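Local coordinates for protein Pre-mRNA-splicing factor SAD1 (Saccharomyces cerevisiae, PDB 4MSX) that promotes the assembly of newly made U4 snRNA into the U4/U6 snRNP and is required for pre-mRNA splicing, although it is a catalytically inactive deubiquitinase, at residues Leu128-Leu133 against Gln146-Ile151; Arg209-Phe212 against His216-Asn219; Gly221-Arg226 against Phe274-Ser279; Ser402-Glu405 against Lys410-Leu413; Glu450-Ile455 against Arg463-Leu468. All coordinates share one frame; numbering follows the deposited sequence.

The five contacts follow one another along the chain. Contact 1 lies in the zinc finger. The other four lie in the ubiquitin-specific-protease domain. Contacts 2 and 3 have centres about 11 Å apart and are joined by F217 against I224 and by a salt bridge from D218 to K225. Both involve the helical bundle around helix 222-234. Contacts 4 and 5 reach the same mixed beta sheet, with centres about 15 Å apart, and W452 packs against S402 and L413 between them. Contacts 1 and 4 lie on opposite sides of the chain's centre, their own centres about 47 Å apart. The elongated molecule thus sets its zinc-binding module far from the mixed sheet of the protease-like domain.

Contact 1 of 5, residues Leu128-Leu133 against Gln146-Ile151; sequences LKFYML and QLLNSI
F130, on strand 130-132, reaches over to L148 and I151 of helix 146-155. All the contacts here run through its ring. The CH-pi interaction comes first. L148 CD2 lies over one face, 4.0 Å from the centroid of the F130 ring and offset toward the rim. The nearest ring atom to it is F130 CE2, at 3.7 Å from L148 CD2. The two side chains run alongside one another, pointing opposite ways.

Apolar packing continues at the ring edge. I151 CG2 lies near the ring plane, 3.9 Å from F130 CE2. This methyl is anti to the backbone N of I151 (CG1 has chi1 -71°), which brings it to the rim of the ring.

One polar atom also comes close: L148 O is 3.4 Å from F130 CZ.

The strand belongs to the antiparallel sheet of the UBP-type zinc finger, where F130 also packs on L123 of strand 121-124. The bound zinc ion, held by C94, C97, H113 and H119, is about 12 Å from the I151 side chain. No hydrogen bond crosses between the segments. Dispersion and shape fit around one buried ring join helix to strand, with the L148 carbonyl oxygen close by.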
# COMPACT_ATOMS: atom_id res chain seq x y z
N LEU A 128 -2.14 -21.13 -12.42
CA LEU A 128 -2.21 -21.72 -11.08
C LEU A 128 -2.62 -23.22 -11.02
O LEU A 128 -3.10 -23.72 -10.00
CB LEU A 128 -3.13 -20.87 -10.18
CG LEU A 128 -2.73 -19.41 -10.02
CD1 LEU A 128 -3.64 -18.78 -8.94
CD2 LEU A 128 -1.26 -19.27 -9.62
N LYS A 129 -2.39 -23.96 -12.10
CA LYS A 129 -2.53 -25.42 -12.05
C LYS A 129 -1.18 -26.09 -11.73
O LYS A 129 -0.13 -25.57 -12.11
CB LYS A 129 -3.03 -25.92 -13.41
CG LYS A 129 -4.49 -25.59 -13.68
CD LYS A 129 -4.76 -25.64 -15.18
CE LYS A 129 -6.23 -25.38 -15.49
NZ LYS A 129 -6.36 -25.13 -16.96
N PHE A 130 -1.22 -27.20 -11.00
CA PHE A 130 -0.03 -27.91 -10.56
C PHE A 130 0.28 -29.07 -11.52
O PHE A 130 -0.65 -29.76 -12.00
CB PHE A 130 -0.29 -28.52 -9.21
CG PHE A 130 -0.46 -27.52 -8.10
CD1 PHE A 130 -1.72 -26.98 -7.80
CD2 PHE A 130 0.66 -27.08 -7.37
CE1 PHE A 130 -1.85 -26.06 -6.76
CE2 PHE A 130 0.51 -26.15 -6.32
CZ PHE A 130 -0.74 -25.66 -6.02
N TYR A 131 1.57 -29.31 -11.72
CA TYR A 131 2.00 -30.34 -12.68
C TYR A 131 3.10 -31.16 -12.10
O TYR A 131 3.96 -30.66 -11.34
CB TYR A 131 2.49 -29.70 -13.97
CG TYR A 131 1.40 -29.07 -14.75
CD1 TYR A 131 0.68 -29.78 -15.71
CD2 TYR A 131 1.02 -27.75 -14.49
CE1 TYR A 131 -0.37 -29.19 -16.42
CE2 TYR A 131 -0.01 -27.16 -15.19
CZ TYR A 131 -0.71 -27.88 -16.14
OH TYR A 131 -1.74 -27.27 -16.81
N MET A 132 3.12 -32.43 -12.50
CA MET A 132 4.24 -33.31 -12.24
C MET A 132 5.09 -33.34 -13.50
O MET A 132 4.55 -33.48 -14.62
CB MET A 132 3.73 -34.73 -11.95
CG MET A 132 3.05 -34.89 -10.62
SD MET A 132 4.20 -34.60 -9.25
CE MET A 132 3.23 -35.25 -7.87
N LEU A 133 6.38 -33.20 -13.33
CA LEU A 133 7.34 -33.30 -14.46
C LEU A 133 8.46 -34.24 -14.04
O LEU A 133 8.95 -34.18 -12.90
CB LEU A 133 7.91 -31.92 -14.86
CG LEU A 133 6.94 -30.84 -15.39
CD1 LEU A 133 7.66 -29.48 -15.68
CD2 LEU A 133 6.26 -31.31 -16.66
N GLN A 146 -4.44 -30.23 1.27
CA GLN A 146 -4.10 -29.13 2.15
C GLN A 146 -2.81 -28.41 1.72
O GLN A 146 -2.73 -27.17 1.67
CB GLN A 146 -3.88 -29.68 3.55
CG GLN A 146 -3.68 -28.61 4.61
CD GLN A 146 -4.88 -28.49 5.55
OE1 GLN A 146 -5.89 -29.19 5.39
NE2 GLN A 146 -4.78 -27.59 6.53
N LEU A 147 -1.77 -29.18 1.45
CA LEU A 147 -0.49 -28.60 1.01
C LEU A 147 -0.70 -27.76 -0.24
O LEU A 147 -0.17 -26.64 -0.36
CB LEU A 147 0.54 -29.70 0.72
CG LEU A 147 1.91 -29.14 0.30
CD1 LEU A 147 2.67 -28.54 1.48
CD2 LEU A 147 2.71 -30.27 -0.35
N LEU A 148 -1.42 -28.30 -1.21
CA LEU A 148 -1.60 -27.61 -2.47
C LEU A 148 -2.51 -26.36 -2.34
O LEU A 148 -2.25 -25.31 -2.98
CB LEU A 148 -2.13 -28.55 -3.53
CG LEU A 148 -1.16 -29.70 -3.88
CD1 LEU A 148 -1.65 -30.52 -5.08
CD2 LEU A 148 0.24 -29.16 -4.14
N ASN A 149 -3.58 -26.47 -1.55
CA ASN A 149 -4.43 -25.31 -1.28
C ASN A 149 -3.56 -24.19 -0.72
O ASN A 149 -3.70 -23.04 -1.10
CB ASN A 149 -5.52 -25.63 -0.23
CG ASN A 149 -6.61 -26.57 -0.76
OD1 ASN A 149 -6.92 -26.58 -1.97
ND2 ASN A 149 -7.21 -27.35 0.14
N SER A 150 -2.74 -24.53 0.26
CA SER A 150 -1.87 -23.60 0.94
C SER A 150 -0.97 -22.88 -0.07
O SER A 150 -0.81 -21.66 -0.02
CB SER A 150 -1.00 -24.41 1.89
OG SER A 150 -0.04 -23.65 2.58
N ILE A 151 -0.39 -23.63 -1.01
CA ILE A 151 0.54 -23.02 -1.98
C ILE A 151 -0.18 -22.16 -2.98
O ILE A 151 0.27 -21.05 -3.30
CB ILE A 151 1.39 -24.13 -2.73
CG1 ILE A 151 2.39 -24.70 -1.74
CG2 ILE A 151 2.11 -23.52 -3.94
CD1 ILE A 151 2.99 -26.08 -2.25

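Contact 2 of 5, residues Arg209-Phe212 against His216-Asn219; sequences RDHF and HFDN
The backbone oxygen of F212 is approached by two groups. K232 NZ of helix 222-234 hydrogen-bonds to it, and the F217 ring comes to it edge-on, with F217 CE1 3.7 Å from F212 O. This belongs to an aromatic cluster of H211, F212 and F217 in the helical part of the ubiquitin-specific-protease fold. In it, the loop after helix 206-214 lies back against that helix.

F217 is the central ring. It projects from the loop, and its far edge is directed at the helix. H211 meets that edge. Its CD2 is 3.5 Å from F217 CZ, near the plane of the F217 ring. The two ring planes are inclined at 64°, an oblique pairing. H211 carries CG anti to the backbone N (chi1 -171°), and this turns the imidazole toward the loop. F212 approaches more loosely, with F212 CD1 4.0 Å from F217 CE1 and the planes at 50°.

Helix 282-292 packs on both H211 and F212 through L284. I224 and S228 of helix 222-234 touch F217. The backbone of H211 takes part as well as its ring. H211 O accepts a hydrogen bond from N215 ND2, and the same H211 O lies 3.5 Å from F217 CZ.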
# COMPACT_ATOMS: atom_id res chain seq x y z
N ARG A 209 -10.49 -1.72 -0.21
CA ARG A 209 -9.88 -2.99 0.14
C ARG A 209 -10.86 -4.12 -0.18
O ARG A 209 -10.52 -5.13 -0.86
CB ARG A 209 -9.57 -3.08 1.63
CG ARG A 209 -9.00 -4.45 2.05
CD ARG A 209 -9.07 -4.60 3.56
NE ARG A 209 -10.49 -4.86 3.94
CZ ARG A 209 -10.87 -5.14 5.19
NH1 ARG A 209 -9.96 -5.19 6.14
NH2 ARG A 209 -12.17 -5.35 5.48
N ASP A 210 -12.10 -3.96 0.30
CA ASP A 210 -13.09 -5.06 0.12
C ASP A 210 -13.30 -5.38 -1.35
O ASP A 210 -13.40 -6.56 -1.76
CB ASP A 210 -14.43 -4.72 0.79
CG ASP A 210 -14.36 -4.84 2.29
OD1 ASP A 210 -13.23 -5.06 2.81
OD2 ASP A 210 -15.43 -4.72 2.97
N HIS A 211 -13.36 -4.34 -2.18
CA HIS A 211 -13.56 -4.56 -3.60
C HIS A 211 -12.39 -5.38 -4.19
O HIS A 211 -12.58 -6.29 -5.05
CB HIS A 211 -13.69 -3.24 -4.36
CG HIS A 211 -14.10 -3.41 -5.78
ND1 HIS A 211 -15.43 -3.61 -6.15
CD2 HIS A 211 -13.38 -3.44 -6.93
CE1 HIS A 211 -15.49 -3.76 -7.46
NE2 HIS A 211 -14.27 -3.67 -7.96
N PHE A 212 -11.16 -5.03 -3.79
CA PHE A 212 -9.98 -5.77 -4.31
C PHE A 212 -9.94 -7.22 -3.81
O PHE A 212 -9.52 -8.13 -4.55
CB PHE A 212 -8.66 -5.10 -3.84
CG PHE A 212 -8.19 -3.96 -4.72
CD1 PHE A 212 -7.94 -4.16 -6.06
CD2 PHE A 212 -8.00 -2.70 -4.19
CE1 PHE A 212 -7.45 -3.11 -6.87
CE2 PHE A 212 -7.53 -1.62 -4.99
CZ PHE A 212 -7.27 -1.84 -6.32
N HIS A 216 -12.16 -10.50 -8.87
CA HIS A 216 -11.02 -10.93 -9.66
C HIS A 216 -10.89 -9.95 -10.78
O HIS A 216 -11.86 -9.36 -11.21
CB HIS A 216 -11.22 -12.38 -10.13
CG HIS A 216 -11.51 -13.29 -8.98
ND1 HIS A 216 -10.54 -13.68 -8.09
CD2 HIS A 216 -12.68 -13.80 -8.52
CE1 HIS A 216 -11.08 -14.44 -7.14
NE2 HIS A 216 -12.38 -14.53 -7.38
N PHE A 217 -9.68 -9.75 -11.27
CA PHE A 217 -9.46 -8.61 -12.14
C PHE A 217 -8.74 -9.04 -13.43
O PHE A 217 -7.92 -8.30 -13.96
CB PHE A 217 -8.69 -7.50 -11.35
CG PHE A 217 -9.48 -6.89 -10.24
CD1 PHE A 217 -9.48 -7.45 -8.99
CD2 PHE A 217 -10.25 -5.75 -10.46
CE1 PHE A 217 -10.23 -6.89 -7.95
CE2 PHE A 217 -11.00 -5.18 -9.45
CZ PHE A 217 -11.01 -5.75 -8.18
N ASP A 218 -9.07 -10.22 -13.94
CA ASP A 218 -8.47 -10.73 -15.19
C ASP A 218 -8.93 -9.98 -16.46
O ASP A 218 -8.29 -10.06 -17.52
CB ASP A 218 -8.78 -12.21 -15.34
CG ASP A 218 -8.18 -13.04 -14.23
OD1 ASP A 218 -6.92 -13.15 -14.18
OD2 ASP A 218 -8.95 -13.58 -13.41
N ASN A 219 -10.01 -9.24 -16.32
CA ASN A 219 -10.57 -8.45 -17.41
C ASN A 219 -10.32 -6.91 -17.34
O ASN A 219 -10.90 -6.18 -18.14
CB ASN A 219 -12.07 -8.71 -17.43
CG ASN A 219 -12.67 -8.69 -16.02
OD1 ASN A 219 -12.40 -9.59 -15.20
ND2 ASN A 219 -13.43 -7.64 -15.72

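Contact 3 of 5, residues Gly221-Arg226 against Phe274-Ser279; sequences GEFIKR and FNKICS
F223 and I224 of helix 222-234 meet K276 and I277 of helix 266-280. The first helix starts just after G221, which takes the N-cap position. E222 follows and turns to its own helix. R226 grips it side-on, with NE and NH2 both directed at one carboxylate oxygen, and R226 NE is 2.9 Å from E222 OE2. R256 pairs with E222 OE1, so both carboxylate oxygens have a positive partner.

F223 makes the main contact. Its CG is anti to the backbone N (chi1 165°), and the ring is carried out toward helix 266-280. K276 CG sits over the centre of one face, 3.5 Å from the centroid of the F223 ring, as a CH-pi interaction. The aliphatic part of the lysine does this work. The chain of K276 bends at chi2 (71°), and its ammonium goes on to a salt bridge with E257. It lies far from the ring, so any cation-pi attraction is weak. I277 CG1 comes to the ring edge, 3.9 Å from F223 CE2.

I224 is next and adds a looser apolar touch. Its CD1 is 4.2 Å from I277 CG2. L284 of helix 282-292 packs on both isoleucines, while F249 and L253 of helix 247-256 pack on F223.

The axes of the two helical segments come within 10.2 Å and cross at -117°. Both helices lie in the helical part of the ubiquitin-specific-protease domain, which probably corresponds to the thumb of related enzymes.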
# COMPACT_ATOMS: atom_id res chain seq x y z
N GLY A 221 -7.02 -5.39 -17.31
CA GLY A 221 -5.64 -5.05 -17.69
C GLY A 221 -4.57 -5.43 -16.65
O GLY A 221 -4.91 -5.64 -15.48
N GLU A 222 -3.31 -5.48 -17.06
CA GLU A 222 -2.21 -5.95 -16.21
C GLU A 222 -1.94 -5.07 -14.90
O GLU A 222 -1.70 -5.61 -13.82
CB GLU A 222 -0.94 -5.98 -16.99
CG GLU A 222 0.22 -6.50 -16.16
CD GLU A 222 1.34 -7.12 -16.98
OE1 GLU A 222 1.30 -7.07 -18.23
OE2 GLU A 222 2.28 -7.67 -16.34
N PHE A 223 -1.99 -3.75 -15.04
CA PHE A 223 -1.79 -2.87 -13.86
C PHE A 223 -2.80 -3.24 -12.74
O PHE A 223 -2.42 -3.48 -11.57
CB PHE A 223 -1.96 -1.43 -14.24
CG PHE A 223 -2.13 -0.53 -13.04
CD1 PHE A 223 -1.03 -0.27 -12.21
CD2 PHE A 223 -3.38 -0.02 -12.71
CE1 PHE A 223 -1.18 0.57 -11.05
CE2 PHE A 223 -3.55 0.81 -11.56
CZ PHE A 223 -2.43 1.10 -10.73
N ILE A 224 -4.10 -3.29 -13.08
CA ILE A 224 -5.16 -3.50 -12.06
C ILE A 224 -5.04 -4.91 -11.51
O ILE A 224 -5.13 -5.12 -10.31
CB ILE A 224 -6.61 -3.26 -12.58
CG1 ILE A 224 -6.92 -1.78 -12.74
CG2 ILE A 224 -7.65 -3.75 -11.55
CD1 ILE A 224 -7.06 -1.01 -11.32
N LYS A 225 -4.75 -5.90 -12.38
CA LYS A 225 -4.55 -7.25 -11.85
C LYS A 225 -3.37 -7.28 -10.87
O LYS A 225 -3.46 -7.84 -9.78
CB LYS A 225 -4.30 -8.25 -13.00
CG LYS A 225 -4.17 -9.67 -12.48
CD LYS A 225 -4.23 -10.68 -13.62
CE LYS A 225 -4.12 -12.13 -13.12
NZ LYS A 225 -5.09 -12.44 -12.02
N ARG A 226 -2.23 -6.69 -11.23
CA ARG A 226 -1.10 -6.78 -10.33
C ARG A 226 -1.39 -6.05 -9.01
O ARG A 226 -1.02 -6.50 -7.94
CB ARG A 226 0.14 -6.16 -10.99
CG ARG A 226 0.83 -7.10 -12.02
CD ARG A 226 1.89 -6.21 -12.66
NE ARG A 226 2.80 -6.84 -13.60
CZ ARG A 226 4.06 -7.19 -13.31
NH1 ARG A 226 4.58 -7.06 -12.07
NH2 ARG A 226 4.78 -7.70 -14.26
N PHE A 274 -3.79 6.79 -7.56
CA PHE A 274 -5.26 7.03 -7.69
C PHE A 274 -5.67 7.36 -9.12
O PHE A 274 -6.69 6.87 -9.62
CB PHE A 274 -5.72 8.20 -6.83
CG PHE A 274 -6.01 7.83 -5.40
CD1 PHE A 274 -5.47 6.69 -4.84
CD2 PHE A 274 -6.84 8.61 -4.63
CE1 PHE A 274 -5.75 6.34 -3.51
CE2 PHE A 274 -7.12 8.27 -3.30
CZ PHE A 274 -6.57 7.14 -2.75
N ASN A 275 -4.87 8.20 -9.80
CA ASN A 275 -5.23 8.53 -11.17
C ASN A 275 -5.09 7.32 -12.09
O ASN A 275 -5.87 7.16 -13.05
CB ASN A 275 -4.44 9.75 -11.69
CG ASN A 275 -4.85 11.08 -10.96
OD1 ASN A 275 -6.02 11.28 -10.57
ND2 ASN A 275 -3.87 11.96 -10.73
N LYS A 276 -4.11 6.47 -11.83
CA LYS A 276 -3.90 5.33 -12.73
C LYS A 276 -5.04 4.30 -12.51
O LYS A 276 -5.49 3.60 -13.44
CB LYS A 276 -2.54 4.70 -12.47
CG LYS A 276 -2.22 3.48 -13.34
CD LYS A 276 -1.98 3.96 -14.76
CE LYS A 276 -1.78 2.79 -15.67
NZ LYS A 276 -1.29 3.20 -17.00
N ILE A 277 -5.47 4.16 -11.27
CA ILE A 277 -6.58 3.24 -10.94
C ILE A 277 -7.83 3.72 -11.67
O ILE A 277 -8.53 2.92 -12.34
CB ILE A 277 -6.87 3.16 -9.44
CG1 ILE A 277 -5.72 2.44 -8.74
CG2 ILE A 277 -8.24 2.41 -9.17
CD1 ILE A 277 -5.72 2.61 -7.23
N CYS A 278 -8.09 5.02 -11.59
CA CYS A 278 -9.28 5.61 -12.20
C CYS A 278 -9.32 5.49 -13.73
O CYS A 278 -10.39 5.34 -14.32
CB CYS A 278 -9.42 7.07 -11.81
SG CYS A 278 -9.95 7.30 -10.07
N SER A 279 -8.15 5.56 -14.37
CA SER A 279 -8.11 5.49 -15.82
C SER A 279 -8.10 4.03 -16.26
O SER A 279 -8.26 3.72 -17.46
CB SER A 279 -6.85 6.24 -16.31
OG SER A 279 -5.72 5.43 -16.05

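Contact 4 of 5, residues Ser402-Glu405 against Lys410-Leu413; sequences SELE and KYRL
L404 lies alongside Y411, both pointing the same way from the sheet, and L404 CD2 is 4.2 Å from Y411 CB. The tyrosine ring extends beyond the leucine, and its hydroxyl hydrogen-bonds to the backbone oxygen of P372. L404 and Y411 form an antiparallel hydrogen-bonded pair. Y411 N to L404 O is 2.9 Å and fairly straight at 164°. The return bond, L404 N to Y411 O, is 3.1 Å and more bent. L413 N donates to S402 O, 3.0 Å away.

The other face carries charges at the non-hydrogen-bonded pairs. E405 and K410 run side by side. K410 bends at its last torsion (chi4 62°), which brings NZ to 3.1 Å from E405 OE2. E403 and R412 also lie alongside, with E403 OE1 3.3 Å from R412 NH2. Carboxylate and guanidinium planes are 66° apart, so this salt bridge is not a flat pairing.

A water donates to L413 O, 2.7 Å away, and is only weakly linked to S402 OG.

The segments form a beta hairpin of strands 403-406 and 409-421. Strand 472-480 flanks 409-421, and its W478 packs on L404 and L413. F377 of strand 374-379 also touches L404.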
# COMPACT_ATOMS: atom_id res chain seq x y z
N SER A 402 -6.99 12.13 18.10
CA SER A 402 -7.54 11.12 17.20
C SER A 402 -8.88 11.52 16.63
O SER A 402 -9.44 10.79 15.83
CB SER A 402 -7.57 9.75 17.87
OG SER A 402 -6.33 9.06 17.60
N GLU A 403 -9.35 12.72 16.98
CA GLU A 403 -10.66 13.19 16.52
C GLU A 403 -10.60 14.62 16.05
O GLU A 403 -9.80 15.43 16.53
CB GLU A 403 -11.68 13.21 17.70
CG GLU A 403 -11.91 11.87 18.36
CD GLU A 403 -12.96 11.96 19.48
OE1 GLU A 403 -13.96 11.21 19.40
OE2 GLU A 403 -12.78 12.79 20.41
N LEU A 404 -11.52 14.98 15.17
CA LEU A 404 -11.47 16.26 14.54
C LEU A 404 -12.90 16.55 14.11
O LEU A 404 -13.63 15.65 13.78
CB LEU A 404 -10.48 16.10 13.33
CG LEU A 404 -10.29 17.14 12.26
CD1 LEU A 404 -9.05 16.82 11.39
CD2 LEU A 404 -11.53 17.15 11.40
N GLU A 405 -13.32 17.81 14.11
CA GLU A 405 -14.65 18.09 13.60
C GLU A 405 -14.55 19.21 12.59
O GLU A 405 -13.85 20.17 12.82
CB GLU A 405 -15.56 18.52 14.79
CG GLU A 405 -17.02 18.61 14.41
CD GLU A 405 -17.95 18.81 15.61
OE1 GLU A 405 -17.67 19.69 16.47
OE2 GLU A 405 -18.95 18.07 15.70
N LYS A 410 -17.87 14.86 12.05
CA LYS A 410 -16.78 14.34 12.85
C LYS A 410 -15.94 13.32 12.05
O LYS A 410 -16.50 12.51 11.30
CB LYS A 410 -17.32 13.61 14.06
CG LYS A 410 -17.84 14.58 15.16
CD LYS A 410 -18.61 13.82 16.26
CE LYS A 410 -19.46 14.79 17.13
NZ LYS A 410 -20.53 15.54 16.37
N TYR A 411 -14.63 13.33 12.29
CA TYR A 411 -13.68 12.40 11.65
C TYR A 411 -12.78 11.78 12.71
O TYR A 411 -12.48 12.42 13.73
CB TYR A 411 -12.77 13.21 10.69
CG TYR A 411 -13.41 13.46 9.36
CD1 TYR A 411 -14.19 14.60 9.12
CD2 TYR A 411 -13.23 12.55 8.32
CE1 TYR A 411 -14.77 14.81 7.89
CE2 TYR A 411 -13.80 12.75 7.09
CZ TYR A 411 -14.55 13.88 6.87
OH TYR A 411 -15.11 14.05 5.63
N ARG A 412 -12.29 10.55 12.47
CA ARG A 412 -11.31 9.95 13.35
C ARG A 412 -10.07 9.56 12.52
O ARG A 412 -10.25 9.09 11.40
CB ARG A 412 -11.89 8.68 13.98
CG ARG A 412 -12.94 9.05 15.05
CD ARG A 412 -13.22 7.97 16.07
NE ARG A 412 -14.18 8.46 17.06
CZ ARG A 412 -14.62 7.77 18.11
NH1 ARG A 412 -14.19 6.53 18.34
NH2 ARG A 412 -15.49 8.33 18.95
N LEU A 413 -8.89 9.72 13.09
CA LEU A 413 -7.62 9.45 12.38
C LEU A 413 -7.45 7.95 12.22
O LEU A 413 -7.59 7.22 13.19
CB LEU A 413 -6.47 10.02 13.19
CG LEU A 413 -5.10 9.84 12.54
CD1 LEU A 413 -5.00 10.67 11.20
CD2 LEU A 413 -4.05 10.30 13.55
O HOH W 1 -8.32 7.04 15.74

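Contact 5 of 5, residues Glu450-Ile455 against Arg463-Leu468; sequences EKWIEI and REAELL
E454 holds CG anti to the backbone N (chi1 172°) and stays extended, while R463 bends at its second torsion (chi2 -61°). The two side chains cross obliquely. R463 grips the carboxylate side-on with two nitrogens, one to each oxygen. R463 NE to E454 OE1 is 2.9 Å and almost straight at 178°. R463 NH2 to E454 OE2 is 2.7 Å. Both come from above the carboxylate plane. E454 OE1 also forms a salt bridge with K471 NZ and accepts a hydrogen bond from Q443 NE2. The positive charges of R463 and K471 would probably favour the ionised carboxylate.

Strand 451-456 pairs here with strand 459-463 in a beta hairpin at the margin of the mixed sheet of the ubiquitin-specific-protease domain. R463 N donates to W452 O, 3.0 Å away.

Beyond the hairpin the chain turns back over W452. L468 CD1 sits above the indole as a CH-pi group, 3.4 Å from the centroid of its five-membered ring. The approach is tight, with L468 CD1 3.3 Å from W452 CE2. A465 CB reaches the pyrrole side, 3.6 Å from W452 CD1. The W452 ring also meets that of Y445 on strand 438-446, and S402 touches it.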
# COMPACT_ATOMS: atom_id res chain seq x y z
N GLU A 450 -8.17 -1.58 19.05
CA GLU A 450 -7.82 -0.19 19.37
C GLU A 450 -6.31 0.09 19.52
O GLU A 450 -5.91 0.76 20.44
CB GLU A 450 -8.57 0.24 20.64
CG GLU A 450 -10.07 0.00 20.45
CD GLU A 450 -10.94 0.38 21.65
OE1 GLU A 450 -10.40 0.84 22.69
OE2 GLU A 450 -12.18 0.20 21.54
N LYS A 451 -5.49 -0.41 18.60
CA LYS A 451 -4.07 -0.18 18.68
C LYS A 451 -3.58 0.53 17.42
O LYS A 451 -4.17 0.35 16.34
CB LYS A 451 -3.31 -1.50 18.81
CG LYS A 451 -3.79 -2.41 19.92
CD LYS A 451 -3.22 -1.98 21.28
CE LYS A 451 -3.45 -3.07 22.33
NZ LYS A 451 -2.84 -4.41 21.95
N TRP A 452 -2.53 1.33 17.59
CA TRP A 452 -1.79 1.88 16.46
C TRP A 452 -0.60 0.99 16.20
O TRP A 452 0.19 0.68 17.11
CB TRP A 452 -1.31 3.31 16.77
CG TRP A 452 -2.40 4.32 16.55
CD1 TRP A 452 -3.27 4.83 17.51
CD2 TRP A 452 -2.76 4.91 15.31
NE1 TRP A 452 -4.15 5.69 16.91
CE2 TRP A 452 -3.85 5.79 15.57
CE3 TRP A 452 -2.25 4.81 14.00
CZ2 TRP A 452 -4.45 6.54 14.56
CZ3 TRP A 452 -2.84 5.57 13.00
CH2 TRP A 452 -3.93 6.44 13.28
N ILE A 453 -0.41 0.61 14.94
CA ILE A 453 0.74 -0.20 14.60
C ILE A 453 1.59 0.60 13.64
O ILE A 453 1.08 1.05 12.60
CB ILE A 453 0.30 -1.48 13.86
CG1 ILE A 453 -0.69 -2.30 14.69
CG2 ILE A 453 1.51 -2.32 13.49
CD1 ILE A 453 -0.15 -2.75 16.02
N GLU A 454 2.86 0.76 13.97
CA GLU A 454 3.80 1.49 13.12
C GLU A 454 4.62 0.50 12.29
O GLU A 454 5.30 -0.36 12.82
CB GLU A 454 4.75 2.32 13.98
CG GLU A 454 5.88 2.98 13.19
CD GLU A 454 6.79 3.84 14.12
OE1 GLU A 454 6.30 4.84 14.66
OE2 GLU A 454 7.96 3.47 14.31
N ILE A 455 4.58 0.67 10.99
CA ILE A 455 5.28 -0.25 10.09
C ILE A 455 6.47 0.50 9.52
O ILE A 455 6.31 1.46 8.78
CB ILE A 455 4.33 -0.75 9.02
CG1 ILE A 455 3.16 -1.42 9.75
CG2 ILE A 455 5.07 -1.70 8.06
CD1 ILE A 455 1.88 -1.55 8.98
N ARG A 463 2.24 1.78 18.93
CA ARG A 463 2.49 3.16 19.37
C ARG A 463 1.27 3.68 20.13
O ARG A 463 0.12 3.26 19.87
CB ARG A 463 2.75 4.11 18.19
CG ARG A 463 4.02 3.83 17.41
CD ARG A 463 5.27 3.97 18.27
NE ARG A 463 6.46 3.87 17.43
CZ ARG A 463 7.64 3.38 17.82
NH1 ARG A 463 7.82 2.93 19.06
NH2 ARG A 463 8.64 3.33 16.95
N GLU A 464 1.51 4.62 21.05
CA GLU A 464 0.41 5.23 21.77
C GLU A 464 -0.22 6.35 20.95
O GLU A 464 0.47 7.23 20.40
CB GLU A 464 0.89 5.75 23.14
CG GLU A 464 1.25 4.63 24.12
CD GLU A 464 0.10 3.66 24.36
OE1 GLU A 464 -0.90 4.06 25.01
OE2 GLU A 464 0.19 2.50 23.88
N ALA A 465 -1.54 6.32 20.88
CA ALA A 465 -2.31 7.31 20.10
C ALA A 465 -1.98 8.77 20.46
O ALA A 465 -1.86 9.65 19.56
CB ALA A 465 -3.82 7.06 20.25
N GLU A 466 -1.82 9.05 21.75
CA GLU A 466 -1.71 10.46 22.16
C GLU A 466 -0.34 11.01 21.82
O GLU A 466 -0.17 12.22 21.80
CB GLU A 466 -2.03 10.71 23.66
CG GLU A 466 -1.80 9.55 24.60
CD GLU A 466 -3.00 8.61 24.63
OE1 GLU A 466 -2.90 7.49 24.05
OE2 GLU A 466 -4.04 9.01 25.21
N LEU A 467 0.64 10.15 21.52
CA LEU A 467 1.97 10.61 21.22
C LEU A 467 2.33 10.55 19.72
O LEU A 467 3.44 10.93 19.33
CB LEU A 467 3.00 9.82 22.04
CG LEU A 467 2.70 9.85 23.56
CD1 LEU A 467 3.73 9.00 24.28
CD2 LEU A 467 2.67 11.30 24.09
N LEU A 468 1.38 10.12 18.88
CA LEU A 468 1.69 9.99 17.43
C LEU A 468 2.20 11.30 16.85
O LEU A 468 3.16 11.32 16.08
CB LEU A 468 0.41 9.58 16.66
CG LEU A 468 -0.11 8.18 16.91
CD1 LEU A 468 -1.32 7.89 16.01
CD2 LEU A 468 1.01 7.16 16.71
O HOH W 2 -1.71 1.61 20.31